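Local coordinates for protein extracellular ligand-binding receptor (Sphaerobacter thermophilus, PDB 4ZPJ) that probably captures a small solute outside the cell for an ABC importer, as substrate-binding proteins of the leucine-binding family do, at residues A[62-67]-A[98-103]; A[126-131]-A[149-154]; A[185-190]-A[217-222]; A[193-198]-A[250-255]; A[262-267]-A[294-299]. One frame throughout, in Å; residues are numbered along the deposited sequence.

Interaction 1. Residues A[62-67]-A[98-103]. With ZN (zinc ion), chain H.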
# COMPACT_ATOMS: atom_id res chain seq x y z
N THR A 62 7.57 -6.45 -10.04
CA THR A 62 8.23 -7.66 -9.59
C THR A 62 7.22 -8.74 -9.68
O THR A 62 6.24 -8.74 -8.91
CB THR A 62 8.75 -7.59 -8.14
OG1 THR A 62 9.83 -6.67 -8.09
CG2 THR A 62 9.25 -8.92 -7.69
N LEU A 63 7.43 -9.66 -10.64
CA LEU A 63 6.41 -10.64 -10.93
C LEU A 63 6.84 -12.09 -10.78
O LEU A 63 6.02 -12.97 -11.03
CB LEU A 63 5.86 -10.45 -12.34
CG LEU A 63 5.13 -9.12 -12.63
CD1 LEU A 63 5.03 -8.93 -14.16
CD2 LEU A 63 3.78 -9.15 -11.96
N SER A 64 8.09 -12.32 -10.40
CA SER A 64 8.62 -13.62 -9.99
C SER A 64 9.51 -13.43 -8.75
O SER A 64 9.71 -12.32 -8.30
CB SER A 64 9.47 -14.21 -11.12
OG SER A 64 10.47 -13.28 -11.49
N GLY A 65 10.07 -14.51 -8.21
CA GLY A 65 10.68 -14.50 -6.87
C GLY A 65 9.60 -14.35 -5.78
O GLY A 65 8.41 -14.20 -6.06
N PRO A 66 10.01 -14.39 -4.51
CA PRO A 66 9.03 -14.30 -3.41
C PRO A 66 8.20 -12.98 -3.39
O PRO A 66 7.08 -12.94 -2.87
CB PRO A 66 9.90 -14.47 -2.16
CG PRO A 66 11.28 -14.08 -2.56
CD PRO A 66 11.40 -14.36 -4.03
N GLN A 67 8.68 -11.91 -4.00
CA GLN A 67 7.82 -10.72 -4.03
C GLN A 67 6.80 -10.69 -5.17
O GLN A 67 5.98 -9.80 -5.22
CB GLN A 67 8.65 -9.48 -4.01
CG GLN A 67 9.49 -9.39 -2.76
CD GLN A 67 8.65 -9.05 -1.56
OE1 GLN A 67 7.45 -8.78 -1.66
NE2 GLN A 67 9.27 -9.07 -0.41
N ILE A 98 4.69 -5.06 -20.47
CA ILE A 98 4.93 -5.49 -19.12
C ILE A 98 6.34 -6.08 -19.02
O ILE A 98 6.67 -7.03 -19.74
CB ILE A 98 3.93 -6.56 -18.61
CG1 ILE A 98 2.56 -5.99 -18.22
CG2 ILE A 98 4.45 -7.24 -17.34
CD1 ILE A 98 1.76 -5.39 -19.34
N GLU A 99 7.13 -5.54 -18.09
CA GLU A 99 8.44 -6.09 -17.77
C GLU A 99 8.58 -6.49 -16.31
O GLU A 99 8.25 -5.71 -15.37
CB GLU A 99 9.51 -5.09 -18.15
CG GLU A 99 9.61 -4.89 -19.65
CD GLU A 99 10.02 -6.14 -20.36
OE1 GLU A 99 10.60 -7.03 -19.68
OE2 GLU A 99 9.79 -6.25 -21.60
N ASP A 100 9.08 -7.70 -16.12
CA ASP A 100 9.38 -8.25 -14.78
C ASP A 100 10.78 -7.80 -14.32
O ASP A 100 11.79 -8.05 -15.02
CB ASP A 100 9.35 -9.78 -14.85
CG ASP A 100 9.68 -10.47 -13.53
OD1 ASP A 100 9.78 -9.80 -12.45
OD2 ASP A 100 9.84 -11.73 -13.59
N SER A 101 10.83 -7.14 -13.16
CA SER A 101 12.10 -6.70 -12.56
C SER A 101 12.73 -7.78 -11.67
O SER A 101 13.87 -7.63 -11.25
CB SER A 101 11.90 -5.43 -11.74
OG SER A 101 10.81 -5.54 -10.81
N ALA A 102 11.95 -8.83 -11.39
CA ALA A 102 12.38 -9.97 -10.57
C ALA A 102 12.86 -9.53 -9.20
O ALA A 102 13.74 -10.16 -8.62
CB ALA A 102 13.49 -10.77 -11.29
N GLY A 103 12.31 -8.41 -8.71
CA GLY A 103 12.74 -7.87 -7.44
C GLY A 103 14.19 -7.46 -7.34
O GLY A 103 14.71 -7.40 -6.25
ZN ZN H . 10.59 -8.40 -21.86
O HOH W 1 8.22 -8.51 -21.95
O HOH W 2 12.12 -8.03 -21.65
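Two backbone N-H groups grip Asp100 OD1, one from each segment. Leu63 N reaches it at 3.0 Å in an almost straight bond (169°), while Ala102 N, at 2.6 Å, closes an Asx turn. The two donors come in from opposite faces of the carboxylate, both well out of its plane. The other oxygen, OD2, offers its syn lone pair to Ser64 OG at 2.7 Å, so three bonds fix the rotation of the group; CG stands anti to the backbone N (chi1 178°). An alanine here would remove all three bonds and would probably loosen both the Asx turn and the hold on the loop after strand 55-61. Strands 55-61 and 92-100 are parallel neighbours in the N-terminal sheet, and the contact joins the chain where it leaves them. Further on, Gly103 N makes a weak bond to Thr62 OG1, 3.1 Å long, and Ser101 OG finds its main partner in Glu132. On the apolar side Leu63 CD1 meets Ile98 CG2 at 3.6 Å, the two side chains crossing at about a right angle. Glu99 points to the other side, where both its carboxylate oxygens bind a zinc ion, OE2 at 2.3 Å, together with two waters.

Interaction 2. Residues A[126-131]-A[149-154]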
# COMPACT_ATOMS: atom_id res chain seq x y z
N GLY A 126 3.87 1.12 -11.94
CA GLY A 126 4.34 -0.03 -11.19
C GLY A 126 5.36 0.32 -10.13
O GLY A 126 5.12 1.23 -9.28
N ILE A 127 6.47 -0.45 -10.17
CA ILE A 127 7.57 -0.40 -9.24
C ILE A 127 7.26 -1.01 -7.88
O ILE A 127 6.63 -0.37 -6.97
CB ILE A 127 8.14 0.99 -9.05
CG1 ILE A 127 8.34 1.65 -10.43
CG2 ILE A 127 9.41 0.86 -8.23
CD1 ILE A 127 9.02 3.00 -10.35
N THR A 128 7.67 -2.25 -7.73
CA THR A 128 7.27 -3.03 -6.60
C THR A 128 8.12 -2.73 -5.38
O THR A 128 7.57 -2.47 -4.35
CB THR A 128 7.28 -4.53 -6.96
OG1 THR A 128 6.44 -4.72 -8.09
CG2 THR A 128 6.77 -5.42 -5.79
N LEU A 129 9.44 -2.77 -5.49
CA LEU A 129 10.32 -2.66 -4.29
C LEU A 129 10.96 -1.28 -4.15
O LEU A 129 11.32 -0.64 -5.16
CB LEU A 129 11.41 -3.72 -4.31
CG LEU A 129 10.88 -5.17 -4.32
CD1 LEU A 129 12.03 -6.16 -4.34
CD2 LEU A 129 9.95 -5.47 -3.14
N SER A 130 11.10 -0.84 -2.90
CA SER A 130 11.72 0.44 -2.61
C SER A 130 13.13 0.49 -3.11
O SER A 130 13.54 1.52 -3.65
CB SER A 130 11.72 0.74 -1.09
OG SER A 130 10.40 0.90 -0.61
N ASN A 131 13.89 -0.59 -2.94
CA ASN A 131 15.24 -0.59 -3.54
C ASN A 131 15.20 -0.47 -5.08
O ASN A 131 16.06 0.15 -5.65
CB ASN A 131 16.15 -1.75 -3.05
CG ASN A 131 15.57 -3.14 -3.33
OD1 ASN A 131 14.56 -3.30 -4.02
ND2 ASN A 131 16.23 -4.16 -2.79
N VAL A 149 3.71 5.16 -9.42
CA VAL A 149 4.15 4.12 -8.50
C VAL A 149 2.99 3.46 -7.79
O VAL A 149 2.21 4.13 -7.10
CB VAL A 149 5.10 4.68 -7.48
CG1 VAL A 149 5.50 3.60 -6.48
CG2 VAL A 149 6.33 5.17 -8.23
N THR A 150 2.86 2.14 -7.98
CA THR A 150 1.71 1.43 -7.44
C THR A 150 2.03 0.67 -6.15
O THR A 150 1.11 0.13 -5.50
CB THR A 150 1.12 0.47 -8.49
OG1 THR A 150 2.14 -0.42 -8.98
CG2 THR A 150 0.61 1.27 -9.70
N ASN A 151 3.29 0.60 -5.75
CA ASN A 151 3.59 -0.11 -4.50
C ASN A 151 4.68 0.53 -3.71
O ASN A 151 4.37 1.17 -2.74
CB ASN A 151 3.86 -1.60 -4.73
CG ASN A 151 3.91 -2.37 -3.43
OD1 ASN A 151 2.88 -2.50 -2.70
ND2 ASN A 151 5.09 -2.77 -3.06
N ALA A 152 5.94 0.38 -4.11
CA ALA A 152 7.11 0.92 -3.41
C ALA A 152 6.81 2.11 -2.48
O ALA A 152 6.58 3.22 -2.94
CB ALA A 152 8.16 1.32 -4.42
N GLY A 153 6.85 1.88 -1.17
CA GLY A 153 6.33 2.87 -0.21
C GLY A 153 7.43 3.75 0.38
O GLY A 153 7.17 4.61 1.25
N LEU A 154 8.65 3.52 -0.09
CA LEU A 154 9.83 4.38 0.22
C LEU A 154 9.48 5.85 0.53
O LEU A 154 9.07 6.61 -0.36
CB LEU A 154 10.82 4.35 -0.96
CG LEU A 154 12.16 5.05 -0.72
CD1 LEU A 154 12.93 4.36 0.40
CD2 LEU A 154 13.02 5.12 -1.99
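The two segments run side by side from a parallel bridge between Gly126 and Val149, with Thr150 N bonded to Gly126 O at 2.8 Å and, past the strand ends, Ala152 N to Ile127 O at 3.0 Å. Asn151 adds a third bond from its side chain. Its CG lies anti to the backbone N (chi1 -169°), which carries ND2 to Thr128 O at 2.8 Å; that oxygen lies in the amide plane and is met on a lone pair. Ser130, at the start of helix 130-142, receives a weak bond on OG from Leu154 N at 3.2 Å, and Leu154 CB packs against the same hydroxyl. Between these polar links Ile127 divides its branches: CG2 faces Ala152 CB at 4.0 Å, and CD1 reaches Val149 CG2 at 4.1 Å. Gly126 adopts backbone angles at which a side chain would collide with the carbonyl oxygen before it. The contact thus joins the exits of strands 123-126 and 147-149, neighbours in a sheet whose next strand, 55-61, packs Leu61 on Thr128 and Thr150. Helix 130-142 touches Ile127 and Ala152 through Ala133, and helix 68-84 brings Asn70 and Asn74 to the Thr128 and Asn151 side.

Interaction 3. Residues A[185-190]-A[217-222]. With ZN (zinc ion), chain E.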
# COMPACT_ATOMS: atom_id res chain seq x y z
N TYR A 185 -6.30 6.74 16.65
CA TYR A 185 -7.37 5.93 17.20
C TYR A 185 -6.99 5.36 18.56
O TYR A 185 -7.80 5.34 19.47
CB TYR A 185 -7.68 4.78 16.26
CG TYR A 185 -8.94 4.05 16.60
CD1 TYR A 185 -10.19 4.58 16.26
CD2 TYR A 185 -8.90 2.85 17.28
CE1 TYR A 185 -11.36 3.91 16.57
CE2 TYR A 185 -10.06 2.17 17.61
CZ TYR A 185 -11.29 2.73 17.27
OH TYR A 185 -12.46 2.08 17.57
N ALA A 186 -5.75 4.89 18.68
CA ALA A 186 -5.25 4.30 19.94
C ALA A 186 -5.30 5.31 21.10
O ALA A 186 -5.67 4.96 22.24
CB ALA A 186 -3.81 3.83 19.76
N TYR A 187 -4.87 6.54 20.81
CA TYR A 187 -4.84 7.61 21.79
C TYR A 187 -6.25 8.14 22.06
O TYR A 187 -6.70 8.17 23.21
CB TYR A 187 -3.98 8.79 21.33
CG TYR A 187 -3.74 9.79 22.45
CD1 TYR A 187 -4.62 10.85 22.71
CD2 TYR A 187 -2.63 9.68 23.26
CE1 TYR A 187 -4.37 11.75 23.75
CE2 TYR A 187 -2.38 10.56 24.28
CZ TYR A 187 -3.26 11.58 24.53
OH TYR A 187 -2.96 12.44 25.54
N GLU A 188 -6.92 8.61 21.00
CA GLU A 188 -8.19 9.34 21.13
C GLU A 188 -9.35 8.45 21.57
O GLU A 188 -10.12 8.84 22.40
CB GLU A 188 -8.61 10.01 19.81
CG GLU A 188 -7.58 10.88 19.13
CD GLU A 188 -7.22 12.13 19.92
OE1 GLU A 188 -6.37 12.91 19.42
OE2 GLU A 188 -7.80 12.34 21.00
N THR A 189 -9.53 7.30 20.92
CA THR A 189 -10.67 6.41 21.19
C THR A 189 -10.26 5.31 22.20
O THR A 189 -10.91 5.14 23.22
CB THR A 189 -11.17 5.80 19.88
OG1 THR A 189 -11.40 6.87 18.96
CG2 THR A 189 -12.48 4.98 20.04
N LEU A 190 -9.17 4.60 21.98
CA LEU A 190 -8.87 3.49 22.91
C LEU A 190 -8.26 3.88 24.26
O LEU A 190 -8.18 3.03 25.18
CB LEU A 190 -7.97 2.43 22.23
CG LEU A 190 -8.61 1.82 20.97
CD1 LEU A 190 -7.59 0.92 20.22
CD2 LEU A 190 -9.92 1.07 21.33
N GLU A 217 2.94 10.34 19.16
CA GLU A 217 3.62 11.36 19.97
C GLU A 217 2.94 12.72 19.84
O GLU A 217 2.77 13.40 20.82
CB GLU A 217 5.12 11.48 19.65
CG GLU A 217 5.93 10.36 20.28
CD GLU A 217 7.43 10.44 20.06
OE1 GLU A 217 7.89 11.29 19.28
OE2 GLU A 217 8.14 9.62 20.64
N GLN A 218 2.55 13.09 18.64
CA GLN A 218 1.78 14.31 18.43
C GLN A 218 0.47 14.33 19.16
O GLN A 218 0.07 15.39 19.58
CB GLN A 218 1.50 14.51 16.94
CG GLN A 218 2.77 14.86 16.19
CD GLN A 218 2.60 15.09 14.70
OE1 GLN A 218 1.55 14.80 14.10
NE2 GLN A 218 3.66 15.63 14.08
N ALA A 219 -0.22 13.20 19.35
CA ALA A 219 -1.47 13.24 20.15
C ALA A 219 -1.23 13.34 21.63
O ALA A 219 -2.19 13.54 22.39
CB ALA A 219 -2.37 12.07 19.86
N GLY A 220 0.03 13.23 22.06
CA GLY A 220 0.36 13.24 23.48
C GLY A 220 0.75 11.88 24.06
O GLY A 220 0.95 11.79 25.25
N GLY A 221 0.90 10.83 23.25
CA GLY A 221 1.27 9.52 23.79
C GLY A 221 2.78 9.39 23.92
O GLY A 221 3.53 10.25 23.49
N GLU A 222 3.25 8.30 24.50
CA GLU A 222 4.70 8.08 24.51
C GLU A 222 5.05 6.62 24.13
O GLU A 222 4.29 5.71 24.38
CB GLU A 222 5.38 8.60 25.82
CG GLU A 222 6.43 9.73 25.59
CD GLU A 222 5.96 11.22 25.73
OE1 GLU A 222 6.40 12.08 24.93
OE2 GLU A 222 5.20 11.56 26.68
ZN ZN E . -5.73 14.61 20.43
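A Schellman motif closes helix 203-218, and its turn serves as the surface on which the ring of Tyr187, from helix 180-188, is laid. CG of Tyr187 stands anti to the backbone N (chi1 -169°), sending the ring across the turn. Ala219 supplies two groups to the same face: its CB lies 4.0 Å from the ring centroid in a CH-pi contact, 25° off the normal, and its carbonyl O sits over the rim near CZ at 3.1 Å. The hydroxyl makes no bond with that oxygen, so packing alone joins the ring to the turn. CE2 continues along the backbone to Gly220 C at 3.4 Å. Gly220 has positive phi, and a CB on it would run into Tyr187 OH. On the opposite face the guanidinium of Arg193 makes a cation-pi contact. A serine in place of Tyr187 would remove the ring and would probably leave the turn less well covered and Arg193 without its cation-pi contact, though not without its bond to the backbone O. Next along the helix, Glu188 bends at chi2 so that OE1 binds a zinc ion at 2.1 Å, while OE2 lies at the edge of the tyrosine ring, in its plane. Helix 203-218 is the connection of a beta-alpha-beta crossover between the parallel strands 194-200 and 222-229, and its glycine-closed C-terminus is the classic Schellman ending.

Interaction 4. Residues A[193-198]-A[250-255]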
# COMPACT_ATOMS: atom_id res chain seq x y z
N ARG A 193 -1.86 5.36 26.27
CA ARG A 193 -0.97 6.47 26.52
C ARG A 193 0.47 6.14 26.30
O ARG A 193 1.27 7.03 26.00
CB ARG A 193 -1.16 7.02 27.96
CG ARG A 193 -2.54 7.62 28.19
CD ARG A 193 -2.73 8.84 27.29
NE ARG A 193 -4.06 9.44 27.37
CZ ARG A 193 -5.09 9.24 26.53
NH1 ARG A 193 -5.01 8.41 25.47
NH2 ARG A 193 -6.22 9.90 26.75
N ARG A 194 0.82 4.87 26.47
CA ARG A 194 2.20 4.42 26.40
C ARG A 194 2.23 3.19 25.53
O ARG A 194 1.48 2.24 25.78
CB ARG A 194 2.63 4.08 27.83
CG ARG A 194 3.17 5.25 28.65
CD ARG A 194 2.73 5.30 30.14
NE ARG A 194 2.86 4.07 30.97
CZ ARG A 194 1.85 3.24 31.32
NH1 ARG A 194 2.13 2.18 32.08
NH2 ARG A 194 0.57 3.42 30.93
N MSE A 195 3.03 3.16 24.48
CA MSE A 195 3.02 1.98 23.59
C MSE A 195 4.40 1.46 23.30
O MSE A 195 5.36 2.21 23.43
CB MSE A 195 2.29 2.27 22.29
CG MSE A 195 0.79 2.42 22.54
SE MSE A 195 -0.30 2.51 20.93
CE MSE A 195 0.35 0.87 20.01
N VAL A 196 4.45 0.16 22.98
CA VAL A 196 5.62 -0.53 22.45
C VAL A 196 5.44 -0.74 20.96
O VAL A 196 4.33 -1.06 20.48
CB VAL A 196 5.79 -1.92 23.08
CG1 VAL A 196 6.96 -2.69 22.46
CG2 VAL A 196 6.06 -1.78 24.56
N LEU A 197 6.54 -0.60 20.23
CA LEU A 197 6.54 -0.79 18.79
C LEU A 197 7.38 -2.00 18.41
O LEU A 197 8.44 -2.22 18.97
CB LEU A 197 7.13 0.43 18.10
CG LEU A 197 6.54 1.80 18.35
CD1 LEU A 197 7.19 2.82 17.41
CD2 LEU A 197 5.05 1.73 18.11
N HIS A 198 6.93 -2.72 17.40
CA HIS A 198 7.65 -3.84 16.92
C HIS A 198 7.57 -3.94 15.43
O HIS A 198 6.50 -3.74 14.86
CB HIS A 198 7.08 -5.10 17.55
CG HIS A 198 7.49 -6.35 16.87
ND1 HIS A 198 8.78 -6.83 16.93
CD2 HIS A 198 6.81 -7.21 16.07
CE1 HIS A 198 8.86 -7.95 16.26
NE2 HIS A 198 7.68 -8.20 15.71
N ALA A 250 3.44 -0.18 29.71
CA ALA A 250 2.79 0.23 28.47
C ALA A 250 1.36 -0.25 28.43
O ALA A 250 1.00 -1.17 29.15
CB ALA A 250 3.53 -0.31 27.26
N ASP A 251 0.56 0.37 27.57
CA ASP A 251 -0.82 -0.02 27.42
C ASP A 251 -1.09 -0.94 26.20
O ASP A 251 -2.10 -1.63 26.20
CB ASP A 251 -1.68 1.24 27.34
CG ASP A 251 -1.37 2.20 28.47
OD1 ASP A 251 -1.42 1.71 29.64
OD2 ASP A 251 -1.06 3.42 28.17
N ALA A 252 -0.20 -0.96 25.20
CA ALA A 252 -0.49 -1.64 23.90
C ALA A 252 0.74 -1.76 23.04
O ALA A 252 1.73 -1.11 23.31
CB ALA A 252 -1.58 -0.92 23.09
N VAL A 253 0.65 -2.56 21.99
CA VAL A 253 1.75 -2.78 21.07
C VAL A 253 1.29 -2.50 19.67
O VAL A 253 0.21 -2.87 19.35
CB VAL A 253 2.14 -4.28 21.08
CG1 VAL A 253 3.30 -4.55 20.14
CG2 VAL A 253 2.50 -4.68 22.48
N PHE A 254 2.11 -1.87 18.84
CA PHE A 254 1.89 -1.81 17.40
C PHE A 254 2.94 -2.68 16.73
O PHE A 254 4.11 -2.57 17.07
CB PHE A 254 2.00 -0.38 16.89
CG PHE A 254 2.13 -0.28 15.37
CD1 PHE A 254 1.01 -0.35 14.54
CD2 PHE A 254 3.34 -0.12 14.78
CE1 PHE A 254 1.12 -0.29 13.15
CE2 PHE A 254 3.47 -0.06 13.39
CZ PHE A 254 2.38 -0.14 12.58
N ALA A 255 2.54 -3.54 15.78
CA ALA A 255 3.47 -4.41 15.04
C ALA A 255 3.26 -4.42 13.52
O ALA A 255 2.10 -4.49 13.00
CB ALA A 255 3.36 -5.82 15.55
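The end of selenomethionine Met195 forms the apolar centre: its chain bends at chi3 (53°) and lays CE against the neighbouring strand, 3.7 Å from Phe254 CB and 4.1 Å from Ala252 CB. Leu197 CD2 touches the same Phe254 CB from further along, and helix 203-218 covers this face through Phe212. On the other face Val196 CG2 meets Ala250 CB at 4.0 Å, and His198 turns the edge of its ring to Ala255 CB, its ND1 being bonded to Val227 O. Between the faces run the parallel-strand bonds: Val196 N to Ala252 O, Phe254 N to Val196 O, and His198 N to Phe254 O. Asp251 holds the polar edge. One oxygen, OD2, accepts from Arg193 N at 2.8 Å on its anti lone pair and from Arg194 N at 2.9 Å from above the plane, while OD1 makes a salt bridge with Arg194 NH2 at 2.9 Å, the two planes 70° apart. Asp251 N returns a bond to Arg194 O, so backbone and side chain together tie Asp251 to Arg193 and Arg194. A parallel pair at the middle of a four-stranded sheet, with helices packed on its faces, is characteristic of the alpha/beta lobes of periplasmic binding proteins.

Interaction 5. Residues A[262-267]-A[294-299]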
# COMPACT_ATOMS: atom_id res chain seq x y z
N ASP A 262 6.22 -13.94 7.85
CA ASP A 262 6.57 -13.32 9.14
C ASP A 262 5.28 -12.86 9.91
O ASP A 262 5.11 -13.07 11.15
CB ASP A 262 7.51 -12.11 8.93
CG ASP A 262 8.96 -12.52 8.64
OD1 ASP A 262 9.26 -13.73 8.49
OD2 ASP A 262 9.85 -11.62 8.59
N ALA A 263 4.37 -12.24 9.18
CA ALA A 263 3.18 -11.68 9.82
C ALA A 263 2.27 -12.74 10.36
O ALA A 263 1.74 -12.59 11.47
CB ALA A 263 2.47 -10.75 8.88
N ILE A 264 2.15 -13.84 9.61
CA ILE A 264 1.36 -14.99 10.00
C ILE A 264 1.96 -15.64 11.25
O ILE A 264 1.22 -15.86 12.26
CB ILE A 264 1.26 -16.03 8.88
CG1 ILE A 264 0.55 -15.46 7.65
CG2 ILE A 264 0.53 -17.30 9.38
CD1 ILE A 264 0.67 -16.33 6.40
N ARG A 265 3.28 -15.91 11.21
CA ARG A 265 3.96 -16.54 12.38
C ARG A 265 3.91 -15.60 13.63
O ARG A 265 3.67 -16.06 14.75
CB ARG A 265 5.41 -16.95 12.02
CG ARG A 265 5.51 -18.18 11.11
CD ARG A 265 6.98 -18.68 11.03
NE ARG A 265 7.81 -17.57 10.53
CZ ARG A 265 7.99 -17.24 9.23
NH1 ARG A 265 7.47 -17.99 8.26
NH2 ARG A 265 8.72 -16.16 8.92
N PHE A 266 4.08 -14.30 13.43
CA PHE A 266 3.99 -13.41 14.56
C PHE A 266 2.58 -13.40 15.21
O PHE A 266 2.45 -13.59 16.43
CB PHE A 266 4.38 -11.98 14.20
CG PHE A 266 4.16 -11.01 15.32
CD1 PHE A 266 5.09 -10.87 16.31
CD2 PHE A 266 2.99 -10.28 15.41
CE1 PHE A 266 4.87 -9.98 17.37
CE2 PHE A 266 2.75 -9.40 16.46
CZ PHE A 266 3.69 -9.25 17.45
N LEU A 267 1.54 -13.18 14.41
CA LEU A 267 0.19 -13.07 14.99
C LEU A 267 -0.21 -14.35 15.65
O LEU A 267 -0.71 -14.34 16.76
CB LEU A 267 -0.85 -12.69 13.94
CG LEU A 267 -0.76 -11.20 13.68
CD1 LEU A 267 -1.52 -10.80 12.45
CD2 LEU A 267 -1.26 -10.45 14.90
N PRO A 294 -7.15 -15.69 6.08
CA PRO A 294 -7.53 -17.07 6.44
C PRO A 294 -6.52 -17.91 7.31
O PRO A 294 -6.93 -18.83 8.00
CB PRO A 294 -7.73 -17.74 5.09
CG PRO A 294 -8.01 -16.62 4.14
CD PRO A 294 -7.19 -15.46 4.63
N GLU A 295 -5.23 -17.61 7.24
CA GLU A 295 -4.22 -18.40 7.92
C GLU A 295 -3.89 -17.80 9.29
O GLU A 295 -3.36 -18.46 10.15
CB GLU A 295 -2.98 -18.46 7.06
CG GLU A 295 -3.32 -18.45 5.56
CD GLU A 295 -2.23 -19.04 4.70
OE1 GLU A 295 -1.93 -18.45 3.63
OE2 GLU A 295 -1.68 -20.08 5.12
N ILE A 296 -4.18 -16.54 9.48
CA ILE A 296 -4.16 -15.98 10.79
C ILE A 296 -5.40 -16.50 11.49
O ILE A 296 -5.34 -17.23 12.51
CB ILE A 296 -4.33 -14.46 10.75
CG1 ILE A 296 -3.24 -13.77 9.94
CG2 ILE A 296 -4.49 -13.91 12.15
CD1 ILE A 296 -1.89 -14.01 10.48
N GLY A 297 -6.50 -16.04 10.90
CA GLY A 297 -7.86 -16.23 11.35
C GLY A 297 -8.10 -15.80 12.77
O GLY A 297 -8.29 -14.63 13.10
N ASP A 298 -8.13 -16.81 13.58
CA ASP A 298 -8.54 -16.70 14.91
C ASP A 298 -7.55 -15.78 15.69
O ASP A 298 -7.95 -15.06 16.59
CB ASP A 298 -8.61 -18.15 15.41
CG ASP A 298 -8.92 -18.25 16.85
OD1 ASP A 298 -9.88 -17.61 17.33
OD2 ASP A 298 -8.15 -18.99 17.49
N ALA A 299 -6.29 -15.73 15.26
CA ALA A 299 -5.28 -14.99 16.02
C ALA A 299 -5.50 -13.50 15.91
O ALA A 299 -5.23 -12.78 16.82
CB ALA A 299 -3.87 -15.40 15.62
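Helix 261-272 receives here the last turn of the short helix 293-296 and the chain that follows it, a packing of helix against helix end made without a single hydrogen bond between the segments. The methyl tip of Ile296 does most of the touching. Its CG1 lies anti to the carbonyl carbon (chi1 -60°), and a second bend at chi2 directs CD1 into the groove between Ile264 and Leu267, residues one turn apart on the larger helix. There CD1 comes within 3.4 Å of Ile264 CA, so close that it rests on backbone as much as on side chain. From the far wall of the groove Leu267 brings CD1 and CB, each 3.8 Å from the same methyl, and Ile264 CG1 meets it obliquely at 4.0 Å. Helix 261-272 follows strand 252-256 and leads to strand 281-283 beside it, as the crossover of a beta-alpha-beta unit, so the contact covers a flank of that helix, while Phe266 and Leu267 also pack on Leu281 of the sheet. The chain leaves helix 293-296 at Gly297, where a positive phi, easiest for glycine, turns it, and returns with Ala299, whose CB lies 3.5 Å from Leu267 O and 4.4 Å from Leu267 CB. At the opposite end of the contact, Ile264 CG2 approaches Glu295 O at 4.1 Å, and Ile264 CD1 runs beside the CB of that exposed glutamate. Arg265 points away from this interface; its NH2 forms a salt bridge with Asp262 OD1 on its own helix.

In the fold
Interactions 1 and 2, the first partly buried and the second buried, belong to the N-terminal sheet and touch through Thr62 N and Thr128 OG1. Interactions 3, 4 and 5 belong to the second alpha/beta lobe. Interaction 4 is its buried strand pairing, interaction 3 a surface contact at its side, and Arg193 of interaction 4 reaches into interaction 3, its NH1 bonding to Tyr187 O. Interaction 5, also buried, meets interaction 4 where Phe266 packs on His198 and Ala255. Chemistry follows place: strand exits are held by polar side chains and backbone, the central strands by parallel-strand bonds with apolar faces, and the helix contacts of interactions 3 and 5 have no hydrogen bond between their segments.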